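Local atomic coordinates of DHHA1 domain protein (Clostridium perfringens, PDB entry 3KEW), a protein that probably hydrolyses mischarged tRNA(Ala), as relatives of the alanyl-tRNA synthetase editing domain do, and binds a zinc ion. Residues I150-V156 with R201-Q207; G113-C117 with V128-G132. One frame throughout, in Å; residues are numbered along the deposited sequence. Where two conformers were deposited one is given.

Both contacts lie in the part of the chain built around helix 88-112, their centres 22 Å apart and their nearest atoms about 12 Å apart. Interaction 2 comes first along the chain and joins the two strands of a hairpin; strand 126-131 then leads into helix 136-152, whose end opens interaction 1. Each mixes buried with exposed residues, and each sets some of its apolar side chains against helix 88-112, which carries the zinc ligands His98 and His102. Their chemistry differs. Interaction 2 relies on regular antiparallel backbone pairing, whereas interaction 1 joins a helix exit to a loop through a single bridge, with the side chain of Thr203, and more weakly that of Asn153, bonding to backbone.

Interaction 1: residues I150-V156 with R201-Q207; sequences IFENLEV and RNTRDLQ
Helix 136-152 runs out at 150-152, and Asn153 breaks it with left-handed backbone angles (59/63). Leu154 and Glu155 continue extended, beside loop 201-207, whose residues 204-206 form a 3-10 turn. The CA register pairs Ile150 with Thr203 (4.7 Å), Glu155 with Asn202 (4.6 Å, a single beta bridge) and Val156 with Arg201 (4.7 Å). Val156 N donates to Arg201 O at 2.9 Å, and Thr203 N to Leu154 O at 3.0 Å.

Thr203 is the pivot. Its p rotamer sets OG1 2.8 Å from Leu154 N, from which it accepts a hydrogen bond; the same hydroxyl bonds to Leu149 O, so one side chain ties the helix end to the departing chain. Asn153, chi1 t, swings OD1 in to take a weak bond from Arg204 N at 3.3 Å. Asn202, chi1 p, turns back on its own loop, OD1 accepting from Asp205 N at 2.9 Å in an Asx motif at the 3-10 turn.

On the buried side, Ile150 (m, t) sets CD1 3.7 Å from Leu206 CB and CG2 3.5 Å from Thr203 O; Ile150 and Leu206 both meet Leu103 of helix 88-112. Val156, chi1 t, brings CG2 within 3.9 Å of Thr203 CG2. At the surface Phe151 (m) puts CZ 3.3 Å from Gln207 O, while its CE2 lies over one face of the Arg204 guanidinium, 4.1 Å from NE. Gln207 sends its amide to Asn229.

The result is a helix C-terminal exit pinned to a loop of the threonyl/alanyl-tRNA synthetase second additional domain, the loop that follows the strand preceding zinc ligand Cys195.

Interaction 2: residues G113-C117 with V128-G132; sequences GANTC and VDIVG
The chain leaves helix 88-112 at Gly113, whose phi is positive (69/19), then extends through Ala114 and Asn115 into strand 116-121, antiparallel to strand 126-131. Thr116 and Ile130 form a non-hydrogen-bonded pair, CA to CA 4.5 Å. It is flanked by two backbone bonds: Val131 N to Asn115 O at 2.8 Å and Cys117 N to Asp129 O at 3.0 Å. Towards Ala114 the chains part, and water 1 bridges Asn115 N (2.9 Å) and Val131 O (3.1 Å).

Ile130 (m, m) sets CG2 3.6 Å from Ala114 CB and CD1 3.7 Å from Thr116 OG1; Thr116 (m) brings CG2 to 3.8 Å from Val128 CG2. Cys117, chi1 p, packs CB 3.8 Å from Val131 CG2, with SG 3.9 Å from Asp129 CB.

Thr116 OG1 hydrogen-bonds to Ser105 OG, and Ile130 touches Phe108, so this side of the hairpin lies on helix 88-112. Strand 126-131 continues the antiparallel sheet into strand 220-227, where Arg222 forms a salt bridge with Asp129; strand 116-121 is an edge strand of this four-stranded sheet within the chain.

Interaction 1: residues I150-V156 with R201-Q207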
loop_
_atom_site.group_PDB
_atom_site.type_symbol
_atom_site.label_atom_id
_atom_site.label_comp_id
_atom_site.label_asym_id
_atom_site.label_seq_id
_atom_site.Cartn_x
_atom_site.Cartn_y
_atom_site.Cartn_z
ATOM N N ILE A 150 7.242 8.338 -13.818
ATOM C CA ILE A 150 6.906 6.941 -14.106
ATOM C C ILE A 150 7.828 6.413 -15.212
ATOM O O ILE A 150 8.481 5.366 -15.064
ATOM C CB ILE A 150 5.421 6.754 -14.532
ATOM C CG1 ILE A 150 4.477 6.950 -13.339
ATOM C CG2 ILE A 150 5.205 5.359 -15.147
ATOM C CD1 ILE A 150 2.975 6.857 -13.668
ATOM N N PHE A 151 7.917 7.179 -16.295
ATOM C CA PHE A 151 8.744 6.721 -17.384
ATOM C C PHE A 151 10.245 6.900 -17.126
ATOM O O PHE A 151 11.041 6.158 -17.695
ATOM C CB PHE A 151 8.217 7.215 -18.736
ATOM C CG PHE A 151 6.853 6.656 -19.067
ATOM C CD1 PHE A 151 5.735 7.480 -19.106
ATOM C CD2 PHE A 151 6.683 5.286 -19.278
ATOM C CE1 PHE A 151 4.473 6.960 -19.385
ATOM C CE2 PHE A 151 5.430 4.754 -19.557
ATOM C CZ PHE A 151 4.320 5.594 -19.614
ATOM N N GLU A 152 10.619 7.786 -16.203
ATOM C CA GLU A 152 12.016 7.866 -15.734
ATOM C C GLU A 152 12.405 6.666 -14.856
ATOM O O GLU A 152 13.589 6.390 -14.665
ATOM C CB GLU A 152 12.275 9.170 -14.977
ATOM C CG GLU A 152 12.412 10.412 -15.854
ATOM C CD GLU A 152 13.654 10.396 -16.725
ATOM O OE1 GLU A 152 14.712 9.922 -16.261
ATOM O OE2 GLU A 152 13.571 10.870 -17.879
ATOM N N ASN A 153 11.393 5.976 -14.324
ATOM C CA ASN A 153 11.540 4.737 -13.545
ATOM C C ASN A 153 12.398 4.843 -12.283
ATOM O O ASN A 153 13.430 4.183 -12.164
ATOM C CB ASN A 153 12.015 3.569 -14.429
ATOM C CG ASN A 153 11.711 2.209 -13.817
ATOM O OD1 ASN A 153 11.117 2.116 -12.739
ATOM N ND2 ASN A 153 12.097 1.147 -14.516
ATOM N N LEU A 154 11.959 5.663 -11.333
ATOM C CA LEU A 154 12.716 5.826 -10.093
ATOM C C LEU A 154 12.537 4.610 -9.196
ATOM O O LEU A 154 11.482 3.968 -9.204
ATOM C CB LEU A 154 12.304 7.099 -9.353
ATOM C CG LEU A 154 12.200 8.413 -10.123
ATOM C CD1 LEU A 154 11.723 9.510 -9.186
ATOM C CD2 LEU A 154 13.526 8.788 -10.777
ATOM N N GLU A 155 13.586 4.286 -8.452
ATOM C CA GLU A 155 13.543 3.224 -7.456
ATOM C C GLU A 155 12.645 3.647 -6.285
ATOM O O GLU A 155 12.717 4.785 -5.819
ATOM C CB GLU A 155 14.957 2.922 -6.951
ATOM C CG GLU A 155 15.069 1.666 -6.089
ATOM C CD GLU A 155 16.406 1.538 -5.376
ATOM O OE1 GLU A 155 17.242 2.465 -5.459
ATOM O OE2 GLU A 155 16.613 0.504 -4.707
ATOM N N VAL A 156 11.788 2.728 -5.842
ATOM C CA VAL A 156 10.980 2.932 -4.647
ATOM C C VAL A 156 11.417 1.919 -3.578
ATOM O O VAL A 156 11.120 0.733 -3.685
ATOM C CB VAL A 156 9.459 2.808 -4.939
ATOM C CG1 VAL A 156 8.649 3.139 -3.691
ATOM C CG2 VAL A 156 9.038 3.714 -6.104
ATOM N N ARG A 201 8.166 -1.658 -6.395
ATOM C CA ARG A 201 9.579 -1.350 -6.151
ATOM C C ARG A 201 10.139 -0.318 -7.109
ATOM O O ARG A 201 11.300 0.081 -6.986
ATOM C CB ARG A 201 10.440 -2.614 -6.185
ATOM C CG ARG A 201 10.500 -3.347 -4.854
ATOM C CD ARG A 201 11.644 -4.344 -4.838
ATOM N NE ARG A 201 11.334 -5.495 -3.995
ATOM C CZ ARG A 201 12.219 -6.405 -3.605
ATOM N NH1 ARG A 201 13.493 -6.307 -3.971
ATOM N NH2 ARG A 201 11.827 -7.413 -2.837
ATOM N N ASN A 202 9.318 0.097 -8.066
ATOM C CA ASN A 202 9.672 1.189 -8.966
ATOM C C ASN A 202 8.452 1.981 -9.437
ATOM O O ASN A 202 7.314 1.499 -9.342
ATOM C CB ASN A 202 10.523 0.685 -10.145
ATOM C CG ASN A 202 9.878 -0.464 -10.907
ATOM O OD1 ASN A 202 8.770 -0.346 -11.437
ATOM N ND2 ASN A 202 10.589 -1.584 -10.982
ATOM N N THR A 203 8.684 3.193 -9.939
ATOM C CA THR A 203 7.585 4.026 -10.464
ATOM C C THR A 203 7.028 3.529 -11.815
ATOM O O THR A 203 5.862 3.779 -12.134
ATOM C CB THR A 203 7.970 5.525 -10.551
ATOM O OG1 THR A 203 9.118 5.682 -11.397
ATOM C CG2 THR A 203 8.266 6.114 -9.139
ATOM N N ARG A 204 7.848 2.809 -12.592
ATOM C CA ARG A 204 7.409 2.223 -13.875
ATOM C C ARG A 204 6.245 1.253 -13.700
ATOM O O ARG A 204 5.362 1.180 -14.558
ATOM C CB ARG A 204 8.581 1.545 -14.600
ATOM C CG ARG A 204 8.304 0.958 -15.992
ATOM C CD ARG A 204 7.660 1.944 -16.968
ATOM N NE ARG A 204 7.246 1.285 -18.209
ATOM C CZ ARG A 204 6.097 0.628 -18.382
ATOM N NH1 ARG A 204 5.212 0.523 -17.394
ATOM N NH2 ARG A 204 5.832 0.072 -19.556
ATOM N N ASP A 205 6.234 0.538 -12.571
ATOM C CA ASP A 205 5.127 -0.353 -12.198
ATOM C C ASP A 205 3.750 0.309 -12.105
ATOM O O ASP A 205 2.730 -0.380 -12.142
ATOM C CB ASP A 205 5.441 -1.062 -10.879
ATOM C CG ASP A 205 6.171 -2.381 -11.074
ATOM O OD1 ASP A 205 6.033 -3.262 -10.201
ATOM O OD2 ASP A 205 6.871 -2.550 -12.096
ATOM N N LEU A 206 3.718 1.638 -11.988
ATOM C CA LEU A 206 2.458 2.389 -12.008
ATOM C C LEU A 206 1.771 2.445 -13.372
ATOM O O LEU A 206 0.570 2.691 -13.430
ATOM C CB LEU A 206 2.682 3.813 -11.518
ATOM C CG LEU A 206 2.415 4.247 -10.080
ATOM C CD1 LEU A 206 2.288 3.087 -9.128
ATOM C CD2 LEU A 206 3.539 5.163 -9.662
ATOM N N GLN A 207 2.544 2.246 -14.446
ATOM C CA GLN A 207 2.096 2.296 -15.864
ATOM C C GLN A 207 1.781 3.721 -16.310
ATOM O O GLN A 207 2.478 4.292 -17.158
ATOM C CB GLN A 207 0.890 1.375 -16.166
ATOM C CG GLN A 207 1.021 -0.104 -15.756
ATOM C CD GLN A 207 -0.331 -0.844 -15.805
ATOM O OE1 GLN A 207 -1.168 -0.580 -16.669
ATOM N NE2 GLN A 207 -0.541 -1.759 -14.873
#

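Interaction 2: residues G113-C117 with V128-G132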
loop_
_atom_site.group_PDB
_atom_site.type_symbol
_atom_site.label_atom_id
_atom_site.label_comp_id
_atom_site.label_asym_id
_atom_site.label_seq_id
_atom_site.Cartn_x
_atom_site.Cartn_y
_atom_site.Cartn_z
ATOM N N GLY A 113 5.773 23.443 -3.918
ATOM C CA GLY A 113 5.836 23.554 -2.456
ATOM C C GLY A 113 4.515 23.267 -1.768
ATOM O O GLY A 113 4.316 23.646 -0.612
ATOM N N ALA A 114 3.610 22.591 -2.474
ATOM C CA ALA A 114 2.263 22.355 -1.976
ATOM C C ALA A 114 2.199 21.077 -1.136
ATOM O O ALA A 114 2.606 20.001 -1.590
ATOM C CB ALA A 114 1.291 22.292 -3.129
ATOM N N ASN A 115 1.670 21.202 0.083
ATOM C CA ASN A 115 1.666 20.108 1.045
ATOM C C ASN A 115 0.404 19.259 0.942
ATOM O O ASN A 115 -0.621 19.743 0.509
ATOM C CB ASN A 115 1.824 20.667 2.465
ATOM C CG ASN A 115 3.209 21.219 2.714
ATOM O OD1 ASN A 115 4.146 20.470 2.993
ATOM N ND2 ASN A 115 3.351 22.534 2.605
ATOM N N THR A 116 0.520 17.990 1.328
ATOM C CA THR A 116 -0.597 17.043 1.422
ATOM C C THR A 116 -1.090 17.037 2.868
ATOM O O THR A 116 -0.286 17.132 3.814
ATOM C CB THR A 116 -0.134 15.624 0.996
ATOM O OG1 THR A 116 0.329 15.686 -0.356
ATOM C CG2 THR A 116 -1.266 14.548 1.114
ATOM N N CYS A 117 -2.407 16.956 3.035
ATOM C CA CYS A 117 -3.011 16.925 4.356
ATOM C C CYS A 117 -4.023 15.787 4.510
ATOM O O CYS A 117 -4.633 15.635 5.560
ATOM C CB CYS A 117 -3.653 18.281 4.685
ATOM S SG CYS A 117 -4.945 18.816 3.541
ATOM N N VAL A 128 -6.460 12.422 -2.975
ATOM C CA VAL A 128 -5.368 13.059 -2.240
ATOM C C VAL A 128 -5.793 14.529 -2.018
ATOM O O VAL A 128 -6.364 15.156 -2.923
ATOM C CB VAL A 128 -3.991 12.892 -2.977
ATOM C CG1 VAL A 128 -3.933 13.629 -4.353
ATOM C CG2 VAL A 128 -2.826 13.332 -2.091
ATOM N N ASP A 129 -5.567 15.053 -0.811
ATOM C CA ASP A 129 -5.913 16.440 -0.463
ATOM C C ASP A 129 -4.650 17.283 -0.426
ATOM O O ASP A 129 -3.719 16.960 0.299
ATOM C CB ASP A 129 -6.586 16.528 0.911
ATOM C CG ASP A 129 -7.972 15.888 0.947
ATOM O OD1 ASP A 129 -8.449 15.365 -0.080
ATOM O OD2 ASP A 129 -8.592 15.908 2.027
ATOM N N ILE A 130 -4.629 18.364 -1.200
ATOM C CA ILE A 130 -3.483 19.271 -1.227
ATOM C C ILE A 130 -3.906 20.579 -0.566
ATOM O O ILE A 130 -4.989 21.079 -0.833
ATOM C CB ILE A 130 -3.000 19.533 -2.680
ATOM C CG1 ILE A 130 -2.815 18.213 -3.454
ATOM C CG2 ILE A 130 -1.720 20.355 -2.699
ATOM C CD1 ILE A 130 -1.708 17.290 -2.939
ATOM N N VAL A 131 -3.051 21.124 0.295
ATOM C CA VAL A 131 -3.378 22.342 1.028
ATOM C C VAL A 131 -3.412 23.558 0.091
ATOM O O VAL A 131 -2.451 23.824 -0.637
ATOM C CB VAL A 131 -2.391 22.610 2.198
ATOM C CG1 VAL A 131 -2.904 23.744 3.063
ATOM C CG2 VAL A 131 -2.182 21.364 3.046
ATOM N N GLY A 132 -4.533 24.275 0.118
ATOM C CA GLY A 132 -4.696 25.498 -0.655
ATOM C C GLY A 132 -5.499 25.301 -1.924
ATOM O O GLY A 132 -5.849 24.172 -2.292
HETATM O O HOH W 1 0.350 23.772 0.675
#